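Local coordinates for protein probable glutathione S-transferase (Pseudomonas aeruginosa, PDB 6JWK) that belongs to the zeta-class glutathione transferases and is identified as a maleylpyruvate isomerase, an enzyme that converts maleylpyruvate to fumarylpyruvate, probably with glutathione as cofactor, at residues S12-I17 against L99-I104; R61-S66 against I70-A75; G152-G157 against I162-L167; P169-A174 against E189-C194. All coordinates share one frame; numbering follows the deposited sequence.

Interaction 1 of 4, residues S12-I17 against L99-I104; sequences SYRVRI and LVACDI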
loop_
_atom_site.group_PDB
_atom_site.type_symbol
_atom_site.label_atom_id
_atom_site.label_comp_id
_atom_site.label_asym_id
_atom_site.label_seq_id
_atom_site.Cartn_x
_atom_site.Cartn_y
_atom_site.Cartn_z
ATOM N N SER B 12 1.246 2.365 -13.443
ATOM C CA SER B 12 0.963 3.452 -14.433
ATOM C C SER B 12 -0.521 3.398 -14.832
ATOM O O SER B 12 -1.179 4.431 -14.908
ATOM C CB SER B 12 1.839 3.345 -15.664
ATOM O OG SER B 12 3.209 3.513 -15.334
ATOM N N TYR B 13 -1.001 2.201 -15.122
ATOM C CA TYR B 13 -2.409 1.975 -15.537
ATOM C C TYR B 13 -3.343 2.578 -14.459
ATOM O O TYR B 13 -4.306 3.286 -14.813
ATOM C CB TYR B 13 -2.576 0.481 -15.807
ATOM C CG TYR B 13 -3.880 0.062 -16.441
ATOM C CD1 TYR B 13 -4.812 0.985 -16.910
ATOM C CD2 TYR B 13 -4.137 -1.288 -16.661
ATOM C CE1 TYR B 13 -6.005 0.570 -17.497
ATOM C CE2 TYR B 13 -5.324 -1.712 -17.254
ATOM C CZ TYR B 13 -6.253 -0.777 -17.680
ATOM O OH TYR B 13 -7.403 -1.210 -18.275
ATOM N N ARG B 14 -3.101 2.292 -13.175
ATOM C CA ARG B 14 -3.926 2.817 -12.043
ATOM C C ARG B 14 -4.074 4.332 -12.197
ATOM O O ARG B 14 -5.141 4.837 -12.055
ATOM C CB ARG B 14 -3.295 2.579 -10.658
ATOM C CG ARG B 14 -3.157 1.122 -10.245
ATOM C CD ARG B 14 -2.447 1.072 -8.924
ATOM N NE ARG B 14 -2.167 -0.288 -8.556
ATOM C CZ ARG B 14 -1.401 -0.645 -7.561
ATOM N NH1 ARG B 14 -0.768 0.283 -6.861
ATOM N NH2 ARG B 14 -1.225 -1.929 -7.294
ATOM N N VAL B 15 -2.980 5.038 -12.452
ATOM C CA VAL B 15 -3.006 6.525 -12.483
ATOM C C VAL B 15 -3.559 7.045 -13.801
ATOM O O VAL B 15 -4.215 8.131 -13.793
ATOM C CB VAL B 15 -1.594 7.088 -12.213
ATOM C CG1 VAL B 15 -1.608 8.599 -12.247
ATOM C CG2 VAL B 15 -1.060 6.589 -10.864
ATOM N N ARG B 16 -3.323 6.360 -14.916
ATOM C CA ARG B 16 -3.979 6.722 -16.207
ATOM C C ARG B 16 -5.502 6.609 -16.056
ATOM O O ARG B 16 -6.232 7.472 -16.580
ATOM C CB ARG B 16 -3.511 5.860 -17.372
ATOM C CG ARG B 16 -2.065 6.104 -17.785
ATOM C CD ARG B 16 -1.718 5.478 -19.123
ATOM N NE ARG B 16 -2.127 4.078 -19.258
ATOM C CZ ARG B 16 -1.388 3.010 -18.999
ATOM N NH1 ARG B 16 -0.130 3.134 -18.608
ATOM N NH2 ARG B 16 -1.907 1.798 -19.185
ATOM N N ILE B 17 -6.004 5.625 -15.322
ATOM C CA ILE B 17 -7.486 5.566 -15.105
ATOM C C ILE B 17 -7.906 6.782 -14.280
ATOM O O ILE B 17 -8.918 7.456 -14.636
ATOM C CB ILE B 17 -7.850 4.256 -14.397
ATOM C CG1 ILE B 17 -7.529 3.038 -15.266
ATOM C CG2 ILE B 17 -9.292 4.246 -13.922
ATOM C CD1 ILE B 17 -7.574 1.718 -14.480
ATOM N N LEU B 99 -5.697 -3.704 -0.083
ATOM C CA LEU B 99 -5.584 -5.173 -0.273
ATOM C C LEU B 99 -4.880 -5.490 -1.589
ATOM O O LEU B 99 -3.963 -6.343 -1.617
ATOM C CB LEU B 99 -6.974 -5.798 -0.215
ATOM C CG LEU B 99 -7.080 -7.281 -0.529
ATOM C CD1 LEU B 99 -6.342 -8.136 0.512
ATOM C CD2 LEU B 99 -8.558 -7.641 -0.513
ATOM N N VAL B 100 -5.320 -4.879 -2.679
ATOM C CA VAL B 100 -4.661 -5.043 -3.997
ATOM C C VAL B 100 -3.227 -4.478 -3.958
ATOM O O VAL B 100 -2.296 -5.213 -4.334
ATOM C CB VAL B 100 -5.494 -4.364 -5.085
ATOM C CG1 VAL B 100 -4.788 -4.470 -6.422
ATOM C CG2 VAL B 100 -6.883 -5.019 -5.097
ATOM N N ALA B 101 -3.055 -3.245 -3.491
ATOM C CA ALA B 101 -1.799 -2.478 -3.652
ATOM C C ALA B 101 -0.708 -2.975 -2.688
ATOM O O ALA B 101 0.447 -2.716 -2.959
ATOM C CB ALA B 101 -2.085 -0.993 -3.522
ATOM N N CYS B 102 -1.071 -3.586 -1.571
ATOM C CA CYS B 102 -0.140 -4.070 -0.509
ATOM C C CYS B 102 -0.029 -5.601 -0.506
ATOM O O CYS B 102 1.071 -6.076 -0.279
ATOM C CB CYS B 102 -0.575 -3.651 0.891
ATOM S SG CYS B 102 -0.608 -1.863 1.072
ATOM N N ASP B 103 -1.118 -6.336 -0.746
ATOM C CA ASP B 103 -1.186 -7.797 -0.458
ATOM C C ASP B 103 -1.192 -8.622 -1.732
ATOM O O ASP B 103 -1.061 -9.852 -1.602
ATOM C CB ASP B 103 -2.385 -8.152 0.415
ATOM C CG ASP B 103 -2.294 -7.528 1.812
ATOM O OD1 ASP B 103 -1.203 -6.990 2.138
ATOM O OD2 ASP B 103 -3.308 -7.527 2.529
ATOM N N ILE B 104 -1.382 -8.022 -2.911
ATOM C CA ILE B 104 -1.335 -8.817 -4.183
ATOM C C ILE B 104 -0.209 -8.318 -5.084
ATOM O O ILE B 104 0.786 -9.086 -5.299
ATOM C CB ILE B 104 -2.672 -8.795 -4.946
ATOM C CG1 ILE B 104 -3.856 -9.150 -4.055
ATOM C CG2 ILE B 104 -2.557 -9.702 -6.148
ATOM C CD1 ILE B 104 -5.196 -9.061 -4.761
HETATM O O HOH W 1 0.966 -2.110 -5.494
#
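R14 and A101 meet in a buried, water-assisted contact between the thioredoxin-like N-terminal domain and the helical C-terminal domain, close to the centre of the chain. The two backbones stay well apart, R14 CA lying 10.1 Å from A101 CA, so a single long side chain spans the gap between helix 10-22 and helix 87-103. With CG anti to its carbonyl carbon (chi1 -65°) and the chain extended from CG to NE, R14 carries its guanidinium straight to the last turns of the facing helix. There NH2 lies 3.7 Å from A101 CA and NH1 lies 3.8 Å from A101 CB; the alanine meets the flat group obliquely, and V100 CG1 just reaches NH2 at 4.5 Å. No direct hydrogen bond joins the segments. Water 1 makes the polar link, accepting from R14 NH2 at 2.8 Å and donating to A101 O at 2.7 Å, and it sits in the guanidinium plane at its edge. The sequence around R14 corresponds to the zeta-class signature region at the start of the first helix of the glutathione transferase fold, which in relatives lies beside the glutathione site. R14 NH1 is taken up by S66 OG at the start of helix 66-76, so the two terminal nitrogens serve different helices, which limits rotation of the group. A carbonyl near the C-terminal end of helix 87-103 would be expected to suit the positive charge, through the water. Just beyond, D103 OD2 receives a hydrogen bond from Q65 of the second subunit, and C102 packs on C102 of that subunit.

Interaction 2 of 4, residues R61-S66 against I70-A75; sequences RRFSQS and IDYLDA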
loop_
_atom_site.group_PDB
_atom_site.type_symbol
_atom_site.label_atom_id
_atom_site.label_comp_id
_atom_site.label_asym_id
_atom_site.label_seq_id
_atom_site.Cartn_x
_atom_site.Cartn_y
_atom_site.Cartn_z
ATOM N N ARG B 61 7.848 19.454 -9.312
ATOM C CA ARG B 61 7.794 18.497 -8.164
ATOM C C ARG B 61 7.389 17.119 -8.687
ATOM O O ARG B 61 6.374 17.025 -9.398
ATOM C CB ARG B 61 6.768 18.822 -7.072
ATOM C CG ARG B 61 7.120 20.020 -6.209
ATOM C CD ARG B 61 6.341 20.066 -4.925
ATOM N NE ARG B 61 7.158 20.707 -3.894
ATOM C CZ ARG B 61 7.175 22.014 -3.627
ATOM N NH1 ARG B 61 6.404 22.832 -4.330
ATOM N NH2 ARG B 61 7.941 22.494 -2.649
ATOM N N ARG B 62 8.126 16.097 -8.286
ATOM C CA ARG B 62 7.895 14.704 -8.722
ATOM C C ARG B 62 7.192 13.952 -7.581
ATOM O O ARG B 62 7.687 13.935 -6.434
ATOM C CB ARG B 62 9.213 14.052 -9.137
ATOM C CG ARG B 62 9.995 14.842 -10.176
ATOM C CD ARG B 62 11.358 14.232 -10.442
ATOM N NE ARG B 62 11.287 13.017 -11.239
ATOM C CZ ARG B 62 11.089 13.000 -12.553
ATOM N NH1 ARG B 62 11.058 11.851 -13.192
ATOM N NH2 ARG B 62 10.894 14.132 -13.210
ATOM N N PHE B 63 6.078 13.320 -7.923
ATOM C CA PHE B 63 5.277 12.451 -7.042
ATOM C C PHE B 63 5.380 11.032 -7.584
ATOM O O PHE B 63 5.137 10.697 -8.752
ATOM C CB PHE B 63 3.837 12.937 -6.965
ATOM C CG PHE B 63 3.668 14.400 -6.659
ATOM C CD1 PHE B 63 3.886 15.359 -7.639
ATOM C CD2 PHE B 63 3.234 14.826 -5.414
ATOM C CE1 PHE B 63 3.701 16.711 -7.378
ATOM C CE2 PHE B 63 3.037 16.172 -5.156
ATOM C CZ PHE B 63 3.270 17.114 -6.138
ATOM N N SER B 64 5.789 10.163 -6.710
ATOM C CA SER B 64 5.692 8.721 -6.932
ATOM C C SER B 64 4.612 8.204 -5.962
ATOM O O SER B 64 4.200 8.948 -4.948
ATOM C CB SER B 64 7.024 8.102 -6.640
ATOM O OG SER B 64 7.278 8.177 -5.220
ATOM N N GLN B 65 4.361 6.920 -6.108
ATOM C CA GLN B 65 3.370 6.117 -5.356
ATOM C C GLN B 65 2.003 6.408 -5.960
ATOM O O GLN B 65 1.392 7.450 -5.692
ATOM C CB GLN B 65 3.461 6.267 -3.847
ATOM C CG GLN B 65 4.756 5.703 -3.253
ATOM C CD GLN B 65 4.902 4.212 -3.450
ATOM O OE1 GLN B 65 3.916 3.458 -3.508
ATOM N NE2 GLN B 65 6.148 3.772 -3.579
ATOM N N SER B 66 1.530 5.442 -6.744
ATOM C CA SER B 66 0.232 5.499 -7.457
ATOM C C SER B 66 -0.898 5.895 -6.500
ATOM O O SER B 66 -1.724 6.827 -6.849
ATOM C CB SER B 66 0.031 4.164 -8.189
ATOM O OG SER B 66 -0.088 3.082 -7.286
ATOM N N ILE B 70 -3.056 9.335 -6.649
ATOM C CA ILE B 70 -4.540 9.364 -6.804
ATOM C C ILE B 70 -5.131 10.303 -5.747
ATOM O O ILE B 70 -6.046 11.132 -6.070
ATOM C CB ILE B 70 -5.099 7.948 -6.768
ATOM C CG1 ILE B 70 -4.742 7.266 -8.076
ATOM C CG2 ILE B 70 -6.595 7.942 -6.490
ATOM C CD1 ILE B 70 -5.075 5.790 -8.057
ATOM N N ASP B 71 -4.693 10.163 -4.503
ATOM C CA ASP B 71 -5.140 11.044 -3.389
ATOM C C ASP B 71 -4.850 12.523 -3.713
ATOM O O ASP B 71 -5.728 13.351 -3.526
ATOM C CB ASP B 71 -4.415 10.683 -2.087
ATOM C CG ASP B 71 -4.943 11.491 -0.915
ATOM O OD1 ASP B 71 -6.023 11.152 -0.459
ATOM O OD2 ASP B 71 -4.282 12.466 -0.491
ATOM N N TYR B 72 -3.672 12.846 -4.227
ATOM C CA TYR B 72 -3.285 14.229 -4.600
ATOM C C TYR B 72 -4.187 14.790 -5.718
ATOM O O TYR B 72 -4.566 15.989 -5.678
ATOM C CB TYR B 72 -1.816 14.232 -5.028
ATOM C CG TYR B 72 -1.274 15.611 -5.257
ATOM C CD1 TYR B 72 -1.274 16.555 -4.242
ATOM C CD2 TYR B 72 -0.806 15.991 -6.502
ATOM C CE1 TYR B 72 -0.791 17.836 -4.448
ATOM C CE2 TYR B 72 -0.295 17.261 -6.720
ATOM C CZ TYR B 72 -0.284 18.185 -5.694
ATOM O OH TYR B 72 0.212 19.432 -5.931
ATOM N N LEU B 73 -4.573 13.964 -6.691
ATOM C CA LEU B 73 -5.472 14.402 -7.780
ATOM C C LEU B 73 -6.807 14.884 -7.212
ATOM O O LEU B 73 -7.422 15.780 -7.856
ATOM C CB LEU B 73 -5.702 13.262 -8.775
ATOM C CG LEU B 73 -4.491 12.862 -9.594
ATOM C CD1 LEU B 73 -4.856 11.735 -10.557
ATOM C CD2 LEU B 73 -3.929 14.075 -10.338
ATOM N N ASP B 74 -7.266 14.348 -6.089
ATOM C CA ASP B 74 -8.504 14.863 -5.453
ATOM C C ASP B 74 -8.299 16.282 -4.878
ATOM O O ASP B 74 -9.283 16.999 -4.775
ATOM C CB ASP B 74 -9.041 13.942 -4.373
ATOM C CG ASP B 74 -9.927 12.800 -4.848
ATOM O OD1 ASP B 74 -10.238 12.728 -6.054
ATOM O OD2 ASP B 74 -10.260 11.957 -4.002
ATOM N N ALA B 75 -7.078 16.706 -4.579
ATOM C CA ALA B 75 -6.775 18.108 -4.198
ATOM C C ALA B 75 -6.702 18.980 -5.447
ATOM O O ALA B 75 -7.258 20.075 -5.421
ATOM C CB ALA B 75 -5.477 18.176 -3.442
#
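F63 and Y72 form an offset stack, with ring centroids 4.5 Å apart and planes inclined by only 22°. Each ring lies over a face of the other near its rim: Y72 CE2 comes to 3.6 Å from F63 CZ. The long axes of the side chains nevertheless run at about a right angle. F63 has CG anti to its carbonyl carbon, while Y72 sets CG anti to the backbone N (chi1 -173°) and reaches out from the helix to the strand. L55 of strand 54-56 touches both side chains. Nearer the turn, I70 N donates to S66 O at 2.8 Å, an i to i+4 bond in the first turn of helix 66-76, and I70 CG1 touches that same oxygen at 3.3 Å. Q65, at the N-cap, has a positive phi of 79°, which turns the chain sharply into the helix. Edge strand 62-63 running through such a turn into helix 66-76 is the last strand-to-helix connection of the thioredoxin-like fold, and in related glutathione transferases the equivalent turn binds the gamma-glutamyl end of glutathione.

Interaction 3 of 4, residues G152-G157 against I162-L167; sequences GAFFAG and IVECCL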
loop_
_atom_site.group_PDB
_atom_site.type_symbol
_atom_site.label_atom_id
_atom_site.label_comp_id
_atom_site.label_asym_id
_atom_site.label_seq_id
_atom_site.Cartn_x
_atom_site.Cartn_y
_atom_site.Cartn_z
ATOM N N GLY B 152 -22.611 0.904 -4.424
ATOM C CA GLY B 152 -23.335 1.073 -5.699
ATOM C C GLY B 152 -22.804 0.172 -6.794
ATOM O O GLY B 152 -22.240 -0.907 -6.484
ATOM N N ALA B 153 -23.094 0.572 -8.026
ATOM C CA ALA B 153 -22.692 -0.101 -9.280
ATOM C C ALA B 153 -21.180 -0.220 -9.215
ATOM O O ALA B 153 -20.655 -1.242 -9.628
ATOM C CB ALA B 153 -23.114 0.694 -10.488
ATOM N N PHE B 154 -20.545 0.820 -8.689
ATOM C CA PHE B 154 -19.094 0.810 -8.359
ATOM C C PHE B 154 -18.956 0.740 -6.841
ATOM O O PHE B 154 -19.941 0.951 -6.111
ATOM C CB PHE B 154 -18.387 2.026 -8.957
ATOM C CG PHE B 154 -18.606 2.186 -10.440
ATOM C CD1 PHE B 154 -17.774 1.542 -11.345
ATOM C CD2 PHE B 154 -19.741 2.852 -10.919
ATOM C CE1 PHE B 154 -17.998 1.657 -12.704
ATOM C CE2 PHE B 154 -19.940 3.000 -12.279
ATOM C CZ PHE B 154 -19.071 2.400 -13.167
ATOM N N PHE B 155 -17.729 0.567 -6.357
ATOM C CA PHE B 155 -17.489 0.339 -4.916
ATOM C C PHE B 155 -18.008 1.541 -4.125
ATOM O O PHE B 155 -18.684 1.355 -3.104
ATOM C CB PHE B 155 -16.025 0.065 -4.576
ATOM C CG PHE B 155 -15.906 -0.343 -3.138
ATOM C CD1 PHE B 155 -15.777 0.616 -2.147
ATOM C CD2 PHE B 155 -15.991 -1.666 -2.780
ATOM C CE1 PHE B 155 -15.698 0.238 -0.824
ATOM C CE2 PHE B 155 -15.913 -2.039 -1.450
ATOM C CZ PHE B 155 -15.776 -1.091 -0.479
ATOM N N ALA B 156 -17.648 2.735 -4.542
ATOM C CA ALA B 156 -17.915 3.943 -3.761
ATOM C C ALA B 156 -19.333 4.457 -4.059
ATOM O O ALA B 156 -19.734 5.378 -3.385
ATOM C CB ALA B 156 -16.864 4.983 -4.000
ATOM N N GLY B 157 -20.055 3.927 -5.037
ATOM C CA GLY B 157 -21.365 4.490 -5.439
ATOM C C GLY B 157 -21.577 4.456 -6.939
ATOM O O GLY B 157 -21.303 3.406 -7.595
ATOM N N ILE B 162 -10.932 5.057 -6.574
ATOM C CA ILE B 162 -9.630 4.440 -6.244
ATOM C C ILE B 162 -9.734 2.911 -6.290
ATOM O O ILE B 162 -8.777 2.250 -6.713
ATOM C CB ILE B 162 -9.096 4.970 -4.904
ATOM C CG1 ILE B 162 -7.661 4.483 -4.717
ATOM C CG2 ILE B 162 -9.990 4.603 -3.751
ATOM C CD1 ILE B 162 -6.967 5.081 -3.501
ATOM N N VAL B 163 -10.872 2.309 -5.916
ATOM C CA VAL B 163 -10.968 0.834 -5.883
ATOM C C VAL B 163 -10.812 0.286 -7.312
ATOM O O VAL B 163 -10.000 -0.696 -7.536
ATOM C CB VAL B 163 -12.278 0.416 -5.204
ATOM C CG1 VAL B 163 -12.596 -1.018 -5.496
ATOM C CG2 VAL B 163 -12.223 0.671 -3.708
ATOM N N GLU B 164 -11.512 0.897 -8.292
ATOM C CA GLU B 164 -11.516 0.411 -9.692
ATOM C C GLU B 164 -10.158 0.765 -10.298
ATOM O O GLU B 164 -9.670 0.014 -11.157
ATOM C CB GLU B 164 -12.710 0.967 -10.475
ATOM C CG GLU B 164 -14.062 0.405 -9.983
ATOM C CD GLU B 164 -14.611 0.981 -8.681
ATOM O OE1 GLU B 164 -14.220 2.148 -8.280
ATOM O OE2 GLU B 164 -15.452 0.265 -8.052
ATOM N N CYS B 165 -9.545 1.867 -9.882
ATOM C CA CYS B 165 -8.190 2.211 -10.382
ATOM C C CYS B 165 -7.221 1.058 -10.017
ATOM O O CYS B 165 -6.300 0.768 -10.813
ATOM C CB CYS B 165 -7.677 3.507 -9.796
ATOM S SG CYS B 165 -8.571 4.971 -10.343
ATOM N N CYS B 166 -7.409 0.394 -8.869
ATOM C CA CYS B 166 -6.512 -0.703 -8.428
ATOM C C CYS B 166 -6.990 -2.052 -8.993
ATOM O O CYS B 166 -6.136 -2.881 -9.383
ATOM C CB CYS B 166 -6.433 -0.763 -6.914
ATOM S SG CYS B 166 -5.639 0.712 -6.229
ATOM N N LEU B 167 -8.297 -2.314 -9.031
ATOM C CA LEU B 167 -8.768 -3.662 -9.438
ATOM C C LEU B 167 -8.568 -3.931 -10.921
ATOM O O LEU B 167 -8.189 -5.068 -11.291
ATOM C CB LEU B 167 -10.224 -3.846 -9.030
ATOM C CG LEU B 167 -10.351 -4.545 -7.676
ATOM C CD1 LEU B 167 -11.753 -4.393 -7.067
ATOM C CD2 LEU B 167 -9.947 -6.020 -7.802
HETATM O O HOH W 2 -15.918 3.434 -6.879
#
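E164, in the first turn of helix 162-176, grips the backbone of the preceding loop. F155 N donates to E164 OE2 at 2.9 Å with a nearly straight N-H...O angle of 168°; it meets the syn side of the oxygen, tilted 20° from the carboxylate plane. The bend at chi2 (76°) brings the carboxylate to this amide. Packing is tight around OE2, where F154 CB and F155 CB each approach E164 OE2 to 3.5 Å, and on the inner side. There F155, with CG anti to its backbone N, lays CB 3.7 Å from V163 CG1 and turns its ring away toward helix 87-103, while V163 CG2 meets F155 CG obliquely at 3.9 Å. A93 and L96 of that helix touch both F155 and V163. The looser part is the ring of partly exposed F154: its edge stands off from the glutamate stem, F154 CD1 lying 4.1 Å from E164 CG, almost perpendicular to the carboxylate. The F154 side chain also packs on L190 and C194 of helix 185-195. A156, likewise partly exposed, is joined through a water: A156 N donates to water 2 at 3.0 Å, and that water donates to E164 OE1. The type I turn F154-G157, closed by G157 N on F154 O at 3.2 Å, presents the successive amides of F155 and A156 to the same acid. G161 N binds OE1 as well. A buried acid near a helix N-terminus, answered by two direct amides and a bridged one, is consistent with a stabilised negative charge that ties the loop to the helix.

Interaction 4 of 4, residues P169-A174 against E189-C194; sequences PQLANA and ELEGRC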
loop_
_atom_site.group_PDB
_atom_site.type_symbol
_atom_site.label_atom_id
_atom_site.label_comp_id
_atom_site.label_asym_id
_atom_site.label_seq_id
_atom_site.Cartn_x
_atom_site.Cartn_y
_atom_site.Cartn_z
ATOM N N PRO B 169 -6.399 -2.952 -13.233
ATOM C CA PRO B 169 -5.076 -3.417 -13.615
ATOM C C PRO B 169 -4.729 -4.804 -13.045
ATOM O O PRO B 169 -4.141 -5.659 -13.752
ATOM C CB PRO B 169 -4.176 -2.271 -13.108
ATOM C CG PRO B 169 -5.069 -1.056 -13.119
ATOM C CD PRO B 169 -6.384 -1.624 -12.569
ATOM N N GLN B 170 -5.138 -5.074 -11.818
ATOM C CA GLN B 170 -4.846 -6.358 -11.153
ATOM C C GLN B 170 -5.574 -7.521 -11.890
ATOM O O GLN B 170 -4.971 -8.620 -12.051
ATOM C CB GLN B 170 -5.267 -6.280 -9.684
ATOM C CG GLN B 170 -5.020 -7.575 -8.915
ATOM C CD GLN B 170 -3.547 -7.849 -8.944
ATOM O OE1 GLN B 170 -3.076 -8.699 -9.712
ATOM N NE2 GLN B 170 -2.809 -7.092 -8.147
ATOM N N LEU B 171 -6.833 -7.339 -12.291
ATOM C CA LEU B 171 -7.566 -8.417 -13.046
ATOM C C LEU B 171 -6.936 -8.622 -14.428
ATOM O O LEU B 171 -6.716 -9.785 -14.817
ATOM C CB LEU B 171 -9.058 -8.066 -13.128
ATOM C CG LEU B 171 -9.803 -8.134 -11.808
ATOM C CD1 LEU B 171 -11.170 -7.473 -11.943
ATOM C CD2 LEU B 171 -9.923 -9.583 -11.358
ATOM N N ALA B 172 -6.550 -7.562 -15.136
ATOM C CA ALA B 172 -5.914 -7.715 -16.474
ATOM C C ALA B 172 -4.648 -8.571 -16.306
ATOM O O ALA B 172 -4.465 -9.516 -17.047
ATOM C CB ALA B 172 -5.613 -6.379 -17.088
ATOM N N ASN B 173 -3.879 -8.302 -15.265
ATOM C CA ASN B 173 -2.599 -8.987 -14.966
ATOM C C ASN B 173 -2.879 -10.451 -14.657
ATOM O O ASN B 173 -2.142 -11.320 -15.209
ATOM C CB ASN B 173 -1.879 -8.394 -13.763
ATOM C CG ASN B 173 -0.973 -7.248 -14.097
ATOM O OD1 ASN B 173 -0.670 -7.022 -15.269
ATOM N ND2 ASN B 173 -0.538 -6.543 -13.051
ATOM N N ALA B 174 -3.820 -10.711 -13.752
ATOM C CA ALA B 174 -4.162 -12.089 -13.337
ATOM C C ALA B 174 -4.627 -12.886 -14.572
ATOM O O ALA B 174 -4.232 -14.096 -14.711
ATOM C CB ALA B 174 -5.185 -12.100 -12.239
ATOM N N GLU B 189 -17.750 -8.734 -12.943
ATOM C CA GLU B 189 -18.862 -7.857 -13.334
ATOM C C GLU B 189 -18.415 -6.395 -13.162
ATOM O O GLU B 189 -18.720 -5.549 -14.042
ATOM C CB GLU B 189 -20.094 -8.215 -12.506
ATOM C CG GLU B 189 -21.239 -7.249 -12.692
ATOM C CD GLU B 189 -22.374 -7.526 -11.730
ATOM O OE1 GLU B 189 -22.183 -7.342 -10.485
ATOM O OE2 GLU B 189 -23.411 -7.979 -12.217
ATOM N N LEU B 190 -17.731 -6.074 -12.057
ATOM C CA LEU B 190 -17.310 -4.670 -11.833
ATOM C C LEU B 190 -16.313 -4.299 -12.924
ATOM O O LEU B 190 -16.370 -3.194 -13.451
ATOM C CB LEU B 190 -16.701 -4.562 -10.441
ATOM C CG LEU B 190 -16.098 -3.220 -10.050
ATOM C CD1 LEU B 190 -17.118 -2.111 -10.218
ATOM C CD2 LEU B 190 -15.544 -3.287 -8.618
ATOM N N GLU B 191 -15.403 -5.211 -13.219
ATOM C CA GLU B 191 -14.406 -4.971 -14.272
ATOM C C GLU B 191 -15.126 -4.636 -15.579
ATOM O O GLU B 191 -14.718 -3.668 -16.224
ATOM C CB GLU B 191 -13.497 -6.177 -14.401
ATOM C CG GLU B 191 -12.470 -6.018 -15.498
ATOM C CD GLU B 191 -11.720 -7.306 -15.825
ATOM O OE1 GLU B 191 -12.289 -8.357 -15.581
ATOM O OE2 GLU B 191 -10.526 -7.244 -16.302
ATOM N N GLY B 192 -16.149 -5.410 -15.955
ATOM C CA GLY B 192 -16.929 -5.183 -17.192
ATOM C C GLY B 192 -17.605 -3.827 -17.167
ATOM O O GLY B 192 -17.529 -3.107 -18.181
ATOM N N ARG B 193 -18.163 -3.402 -16.028
ATOM C CA ARG B 193 -18.770 -2.058 -15.964
ATOM C C ARG B 193 -17.720 -0.980 -16.218
ATOM O O ARG B 193 -18.048 0.031 -16.842
ATOM C CB ARG B 193 -19.415 -1.718 -14.623
ATOM C CG ARG B 193 -20.643 -2.544 -14.352
ATOM C CD ARG B 193 -21.433 -2.090 -13.144
ATOM N NE ARG B 193 -22.325 -3.221 -12.989
ATOM C CZ ARG B 193 -22.741 -3.704 -11.840
ATOM N NH1 ARG B 193 -22.315 -3.184 -10.703
ATOM N NH2 ARG B 193 -23.601 -4.706 -11.834
ATOM N N CYS B 194 -16.542 -1.117 -15.647
ATOM C CA CYS B 194 -15.435 -0.138 -15.879
ATOM C C CYS B 194 -14.988 -0.105 -17.352
ATOM O O CYS B 194 -14.884 0.997 -17.932
ATOM C CB CYS B 194 -14.265 -0.521 -14.986
ATOM S SG CYS B 194 -14.630 -0.285 -13.227
#
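L171 and E191 cross obliquely, E191 touching along its whole side chain and L171 through CB and CD1. E191 has CG anti to its backbone N (chi1 178°) and stays extended, so its stem passes the leucine and its carboxylate ends against the opposing helix. L171, with CG anti to its carbonyl carbon (chi1 -69°), sends one branch back the other way: L171 CD1 rests 3.6 Å from E191 CB at the root of the glutamate. At the other end E191 OE2 lies 3.6 Å from L171 CB, while E191 OE1 is 3.9 Å from L171 CD1. No hydrogen bond crosses between the segments. The charge of E191 is met instead by R175, in the next turn of helix 162-176, through a salt bridge from OE2, so the contact combines an aliphatic overlap with an ionic clasp onto the same helix. The backbones are closest at these residues, L171 CA lying 7.8 Å from E191 CA. The contact joins two helices of the all-helical C-terminal domain of the glutathione transferase fold. Helix 124-149 backs both segments, with L139 on L171 and L146 on L190, while P169, where helix 162-176 kinks, faces Y13 and I17 of helix 10-22.

Overall arrangement
All four contacts are buried, but interaction 1 sits almost at the centre of the chain and interaction 2 about 14 Å from it, centre to centre. Interaction 1 joins the two domains through one cation and a water; interaction 2 is internal to the thioredoxin-like domain and relies on aromatic stacking, yet R14 NH1 reaches S66 OG, and both border the second subunit. Interactions 3 and 4 share helix 162-176 and each depend on a glutamate, E164 for backbone amides, E191 for R175; A153 O and R193 NH1 link them. The same helix contacts segments 12-17 and 70-75, making it the common core element. Interactions 2 and 4 lie on opposite sides of the chain's centre and do not touch.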